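Local coordinates for cell cycle regulatory protein GcrA (Caulobacter crescentus, PDB 5YIU), which binds DNA through this N-terminal domain, probably of helix-turn-helix type, and activates transcription as a regulator of the Caulobacter cell cycle, at residues A[34-37]-A[38-41]; A[8-11]-A[12-16]. One frame throughout, in Å; residues are numbered along the deposited sequence. Where two conformers were deposited one is given.

Contact 1. Residues A[34-37]-A[38-41]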
ATOM      1  N   GLY A  34       1.449   9.390  -1.804  1.00 11.25           N
ATOM      2  CA  GLY A  34       2.635   9.263  -2.631  1.00 13.02           C
ATOM      3  C   GLY A  34       2.841   7.917  -3.311  1.00 12.48           C
ATOM      4  O   GLY A  34       3.953   7.578  -3.693  1.00 12.30           O
ATOM      5  N   VAL A  35       1.772   7.145  -3.458  1.00 11.41           N
ATOM      6  CA  VAL A  35       1.855   5.836  -4.097  1.00 13.50           C
ATOM      7  C   VAL A  35       0.550   5.616  -4.857  1.00  9.79           C
ATOM      8  O   VAL A  35      -0.495   6.146  -4.468  1.00 12.12           O
ATOM      9  CB  VAL A  35       2.104   4.713  -3.037  1.00 10.95           C
ATOM     10  CG1 VAL A  35       0.932   4.603  -2.061  1.00 10.81           C
ATOM     11  CG2 VAL A  35       2.386   3.368  -3.685  1.00 10.24           C
ATOM     12  N   THR A  36       0.605   4.876  -5.960  1.00 10.61           N
ATOM     13  CA  THR A  36      -0.589   4.653  -6.767  1.00 10.60           C
ATOM     14  C   THR A  36      -1.335   3.385  -6.398  1.00  9.40           C
ATOM     15  O   THR A  36      -0.820   2.499  -5.716  1.00  8.70           O
ATOM     16  CB  THR A  36      -0.250   4.516  -8.255  1.00  9.16           C
ATOM     17  OG1 THR A  36       0.590   3.375  -8.435  1.00 12.34           O
ATOM     18  CG2 THR A  36       0.436   5.771  -8.781  1.00 11.88           C
ATOM     19  N   ARG A  37      -2.565   3.311  -6.886  1.00  8.57           N
ATOM     20  CA  ARG A  37      -3.407   2.142  -6.742  1.00 10.09           C
ATOM     21  C   ARG A  37      -2.696   0.868  -7.211  1.00  8.68           C
ATOM     22  O   ARG A  37      -2.649  -0.139  -6.493  1.00  8.57           O
ATOM     23  CB  ARG A  37      -4.678   2.366  -7.550  1.00 12.27           C
ATOM     24  CG  ARG A  37      -5.583   1.188  -7.587  1.00 14.58           C
ATOM     25  CD  ARG A  37      -6.806   1.456  -8.433  1.00 14.80           C
ATOM     26  NE  ARG A  37      -7.719   0.333  -8.295  1.00 19.07           N
ATOM     27  CZ  ARG A  37      -7.631  -0.785  -9.002  1.00 17.12           C
ATOM     28  NH1 ARG A  37      -6.694  -0.915  -9.917  1.00 12.12           N
ATOM     29  NH2 ARG A  37      -8.490  -1.770  -8.799  1.00 21.65           N
ATOM     30  N   ASN A  38      -2.120   0.909  -8.405  1.00  7.52           N
ATOM     31  CA  ASN A  38      -1.468  -0.276  -8.936  1.00  7.96           C
ATOM     32  C   ASN A  38      -0.238  -0.686  -8.140  1.00  8.50           C
ATOM     33  O   ASN A  38       0.054  -1.876  -8.021  1.00  8.14           O
ATOM     34  CB  ASN A  38      -1.102  -0.076 -10.408  1.00  9.06           C
ATOM     35  CG  ASN A  38      -2.312  -0.135 -11.323  1.00  9.16           C
ATOM     36  OD1 ASN A  38      -3.433  -0.390 -10.878  1.00  9.53           O
ATOM     37  ND2 ASN A  38      -2.088   0.105 -12.609  1.00 10.16           N
ATOM     38  N   ALA A  39       0.478   0.290  -7.579  1.00  7.57           N
ATOM     39  CA  ALA A  39       1.645  -0.046  -6.778  1.00  6.68           C
ATOM     40  C   ALA A  39       1.215  -0.715  -5.464  1.00  7.86           C
ATOM     41  O   ALA A  39       1.876  -1.644  -4.983  1.00  7.85           O
ATOM     42  CB  ALA A  39       2.504   1.184  -6.523  1.00  8.83           C
ATOM     43  N   VAL A  40       0.091  -0.269  -4.901  1.00  7.08           N
ATOM     44  CA  VAL A  40      -0.478  -0.935  -3.734  1.00  7.31           C
ATOM     45  C   VAL A  40      -0.837  -2.389  -4.066  1.00  7.61           C
ATOM     46  O   VAL A  40      -0.523  -3.307  -3.312  1.00  7.41           O
ATOM     47  CB  VAL A  40      -1.701  -0.161  -3.194  1.00  6.87           C
ATOM     48  CG1 VAL A  40      -2.498  -1.012  -2.223  1.00  7.53           C
ATOM     49  CG2 VAL A  40      -1.258   1.147  -2.541  1.00  8.48           C
ATOM     50  N   ILE A  41      -1.489  -2.597  -5.209  1.00  7.69           N
ATOM     51  CA  ILE A  41      -1.831  -3.953  -5.633  1.00  8.73           C
ATOM     52  C   ILE A  41      -0.585  -4.834  -5.741  1.00  7.51           C
ATOM     53  O   ILE A  41      -0.560  -5.961  -5.241  1.00  7.22           O
ATOM     54  CB  ILE A  41      -2.614  -3.953  -6.966  1.00  7.66           C
ATOM     55  CG1 ILE A  41      -4.013  -3.367  -6.735  1.00  9.60           C
ATOM     56  CG2 ILE A  41      -2.696  -5.367  -7.552  1.00  9.96           C
ATOM     57  CD1 ILE A  41      -4.806  -3.081  -8.016  1.00 10.56           C
TER
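Thr36 OG1 caps the start of helix 37-47 by accepting the backbone N-H of Ala39 at 3.2 Å, with an N-H...O angle of 153°. The hydroxyl can meet that amide because it sits between its own backbone N and carbonyl carbon (chi1 62°), which turns it over the first turn and brings it alongside the Ala39 methyl as well. Val35 CG2 comes to 3.6 Å from the same Ala39 CB, at roughly a right angle to the hydroxyl, so the alanine methyl is touched by both a polar and an apolar group of the preceding loop. The second branch of Val35, CG1, faces CG2 of Val40 at 4.1 Å, and these two valine side chains cross at about a right angle. Val40 CG2 also leans against the carbonyl oxygen of Thr36, the same oxygen that receives the Val40 N-H at 3.0 Å.

Arg37 runs along the outside of the turn. With CG anti to the backbone N and the chain extended as far as NE, its guanidinium is carried over the end of Ile41. CD1 of Ile41 lies over one face of the group, 3.4 Å from NH1, while Asn38 OD1 approaches at the edge, near the guanidinium plane. The amide and guanidinium planes are 68° apart. One turn on, the Ile41 N-H is bonded to Arg37 O at 3.0 Å, and Arg37 and Ile41 also touch Ala25 on helix 25-32. The chemistry is thus mixed: a hydroxyl and a carbonyl of Thr36 satisfy two early amides of helix 37-47, Val40 is buried against helices 9-21 and 25-32 with Val35 packed at its edge, and the arginine, exposed, keeps a positive charge at the surface.

Contact 2. Residues A[8-11]-A[12-16]; sequences TDER and VSTLK
Thr8 and Val12 meet through the first main-chain bond of helix 9-21, Val12 N to Thr8 O at 2.9 Å, with the donor almost in line with the carbonyl. The Val12 side chain adds to this: its CG2 is swung back on the side of its own amide, towards the start of the helix, and rests 3.3 Å from Thr8 O. Beyond the helix, the same valine packs on Trp7 and on Lys43 of helix 37-47.

Ser13 follows with its N-H bonded to Asp9 O at 2.9 Å, and its CB lies beyond the end of that Asp9 carbonyl, 3.4 Å from the oxygen. Thr14 makes the distinctive contact. Both its backbone N, at 2.9 Å, and its OG1, at 3.0 Å, donate to Glu10 O, and they reach it from opposite faces of the carbonyl plane, the hydroxyl tilted 32° out of it. A chi1 of -65° places OG1 beside the backbone N and swings it back towards the preceding turn, so one carbonyl oxygen holds the polar end of the threonine inside the helix's own bonding.

Leu15 continues the ladder, its N-H bonded to Arg11 O at 2.9 Å, while its buried side chain is directed to Trp7 and to Val40, Val44 and Leu47 of helix 37-47. Arg11 itself leaves the turn through a chain bent at chi3, and NH1 and NH2 are hydrogen-bonded to Gly33 O and Leu32 O respectively, at the end of helix 25-32. Thr8 OG1 accepts the Arg11 N-H at 3.1 Å, which makes a threonine N-cap followed by regular alpha-helical turns, opening the first helix of a small three-helix domain, consistent with a helix-turn-helix fold.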
ATOM      1  N   THR A   8       8.217   1.206   4.189  1.00  7.55           N
ATOM      2  CA  THR A   8       8.652   1.175   5.580  1.00 10.01           C
ATOM      3  C   THR A   8       7.787   0.213   6.381  1.00  9.99           C
ATOM      4  O   THR A   8       6.699  -0.155   5.952  1.00  9.38           O
ATOM      5  CB  THR A   8       8.505   2.560   6.206  1.00 11.48           C
ATOM      6  OG1 THR A   8       7.127   2.955   6.137  1.00 11.95           O
ATOM      7  CG2 THR A   8       9.387   3.586   5.470  1.00 11.22           C
ATOM      8  N   ASP A   9       8.259  -0.187   7.553  1.00 12.10           N
ATOM      9  CA  ASP A   9       7.478  -1.067   8.409  1.00 11.36           C
ATOM     10  C   ASP A   9       6.104  -0.476   8.687  1.00 10.43           C
ATOM     11  O   ASP A   9       5.109  -1.199   8.701  1.00 11.23           O
ATOM     12  CB  ASP A   9       8.200  -1.339   9.726  1.00 12.23           C
ATOM     13  CG  ASP A   9       9.416  -2.217   9.553  1.00 19.99           C
ATOM     14  OD1 ASP A   9       9.628  -2.749   8.439  1.00 21.77           O
ATOM     15  OD2 ASP A   9      10.166  -2.382  10.538  1.00 24.53           O
ATOM     16  N   GLU A  10       6.033   0.835   8.892  1.00 11.25           N
ATOM     17  CA  GLU A  10       4.747   1.454   9.172  1.00 12.32           C
ATOM     18  C   GLU A  10       3.812   1.408   7.965  1.00 10.83           C
ATOM     19  O   GLU A  10       2.620   1.161   8.099  1.00 11.08           O
ATOM     20  CB  GLU A  10       4.911   2.898   9.665  1.00 15.33           C
ATOM     21  CG  GLU A  10       3.597   3.510  10.139  1.00 26.67           C
ATOM     22  CD  GLU A  10       3.713   4.977  10.496  1.00 41.82           C
ATOM     23  OE1 GLU A  10       4.844   5.507  10.503  1.00 52.43           O
ATOM     24  OE2 GLU A  10       2.666   5.601  10.770  1.00 61.90           O
ATOM     25  N   ARG A  11       4.347   1.664   6.779  1.00  9.89           N
ATOM     26  CA  ARG A  11       3.513   1.673   5.590  1.00  9.44           C
ATOM     27  C   ARG A  11       2.999   0.272   5.275  1.00  8.60           C
ATOM     28  O   ARG A  11       1.847   0.099   4.890  1.00  8.63           O
ATOM     29  CB  ARG A  11       4.265   2.292   4.414  1.00  8.16           C
ATOM     30  CG  ARG A  11       4.412   3.804   4.572  1.00  9.72           C
ATOM     31  CD  ARG A  11       5.340   4.415   3.546  1.00 15.03           C
ATOM     32  NE  ARG A  11       4.726   4.460   2.232  1.00 13.98           N
ATOM     33  CZ  ARG A  11       3.949   5.449   1.799  1.00 17.74           C
ATOM     34  NH1 ARG A  11       3.427   5.403   0.584  1.00 12.98           N
ATOM     35  NH2 ARG A  11       3.691   6.484   2.579  1.00 23.86           N
ATOM     36  N   VAL A  12       3.842  -0.728   5.507  1.00  8.17           N
ATOM     37  CA  VAL A  12       3.447  -2.121   5.326  1.00  9.43           C
ATOM     38  C   VAL A  12       2.368  -2.513   6.336  1.00  9.68           C
ATOM     39  O   VAL A  12       1.373  -3.127   5.973  1.00  9.97           O
ATOM     40  CB  VAL A  12       4.665  -3.065   5.416  1.00  7.91           C
ATOM     41  CG1 VAL A  12       4.226  -4.515   5.425  1.00 10.03           C
ATOM     42  CG2 VAL A  12       5.624  -2.807   4.243  1.00  8.64           C
ATOM     43  N   SER A  13       2.561  -2.151   7.597  1.00  8.82           N
ATOM     44  CA  SER A  13       1.580  -2.466   8.627  0.57 10.06           C
ATOM     45  C   SER A  13       0.232  -1.823   8.322  1.00  9.22           C
ATOM     46  O   SER A  13      -0.814  -2.467   8.473  1.00 10.15           O
ATOM     47  CB  SER A  13       2.093  -2.023   9.995  0.57 11.02           C
ATOM     48  OG  SER A  13       1.112  -2.217  11.004  0.57 10.20           O
ATOM     49  N   THR A  14       0.250  -0.573   7.890  1.00  9.10           N
ATOM     50  CA  THR A  14      -0.966   0.128   7.515  1.00 10.65           C
ATOM     51  C   THR A  14      -1.650  -0.526   6.314  1.00  9.00           C
ATOM     52  O   THR A  14      -2.865  -0.742   6.315  1.00 10.43           O
ATOM     53  CB  THR A  14      -0.655   1.595   7.204  1.00 10.52           C
ATOM     54  OG1 THR A  14      -0.210   2.241   8.404  1.00 16.49           O
ATOM     55  CG2 THR A  14      -1.873   2.322   6.657  1.00 14.19           C
ATOM     56  N   LEU A  15      -0.876  -0.846   5.284  1.00  8.85           N
ATOM     57  CA  LEU A  15      -1.443  -1.483   4.103  1.00  8.15           C
ATOM     58  C   LEU A  15      -2.113  -2.795   4.476  1.00  9.29           C
ATOM     59  O   LEU A  15      -3.237  -3.085   4.041  1.00  7.68           O
ATOM     60  CB  LEU A  15      -0.352  -1.717   3.055  1.00  8.80           C
ATOM     61  CG  LEU A  15      -0.787  -2.411   1.754  1.00  9.02           C
ATOM     62  CD1 LEU A  15       0.042  -1.911   0.571  1.00 10.44           C
ATOM     63  CD2 LEU A  15      -0.646  -3.919   1.868  1.00 11.43           C
ATOM     64  N   LYS A  16      -1.412  -3.591   5.274  1.00  7.95           N
ATOM     65  CA  LYS A  16      -1.909  -4.898   5.672  1.00  8.96           C
ATOM     66  C   LYS A  16      -3.226  -4.785   6.440  1.00  8.10           C
ATOM     67  O   LYS A  16      -4.199  -5.468   6.107  1.00  8.15           O
ATOM     68  CB  LYS A  16      -0.849  -5.621   6.496  1.00 11.84           C
ATOM     69  CG  LYS A  16      -1.262  -6.982   7.007  1.00 20.20           C
ATOM     70  CD  LYS A  16      -0.133  -7.587   7.820  1.00 25.26           C
ATOM     71  CE  LYS A  16      -0.639  -8.714   8.691  1.00 32.13           C
ATOM     72  NZ  LYS A  16       0.440  -9.291   9.537  1.00 34.07           N
TER

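In the fold
Contacts 1 and 2 both lie towards the surface, on opposite sides of the chain's centre and with their centres 13 Å apart, and each starts a helix behind a threonine N-cap: helix 37-47 in contact 1, helix 9-21 in contact 2. Their remaining chemistry differs. Contact 1 combines its cap with valine and alanine packing and a guanidinium over an isoleucine methyl, whereas contact 2 is held across its segments chiefly by main-chain bonds and a threonine hydroxyl. The two meet in the interior, where Val40 CG1 packs on Leu15 CD1 at 3.9 Å, and nearer the loop, where Val35 CG1 lies 3.7 Å from Arg11 NH1.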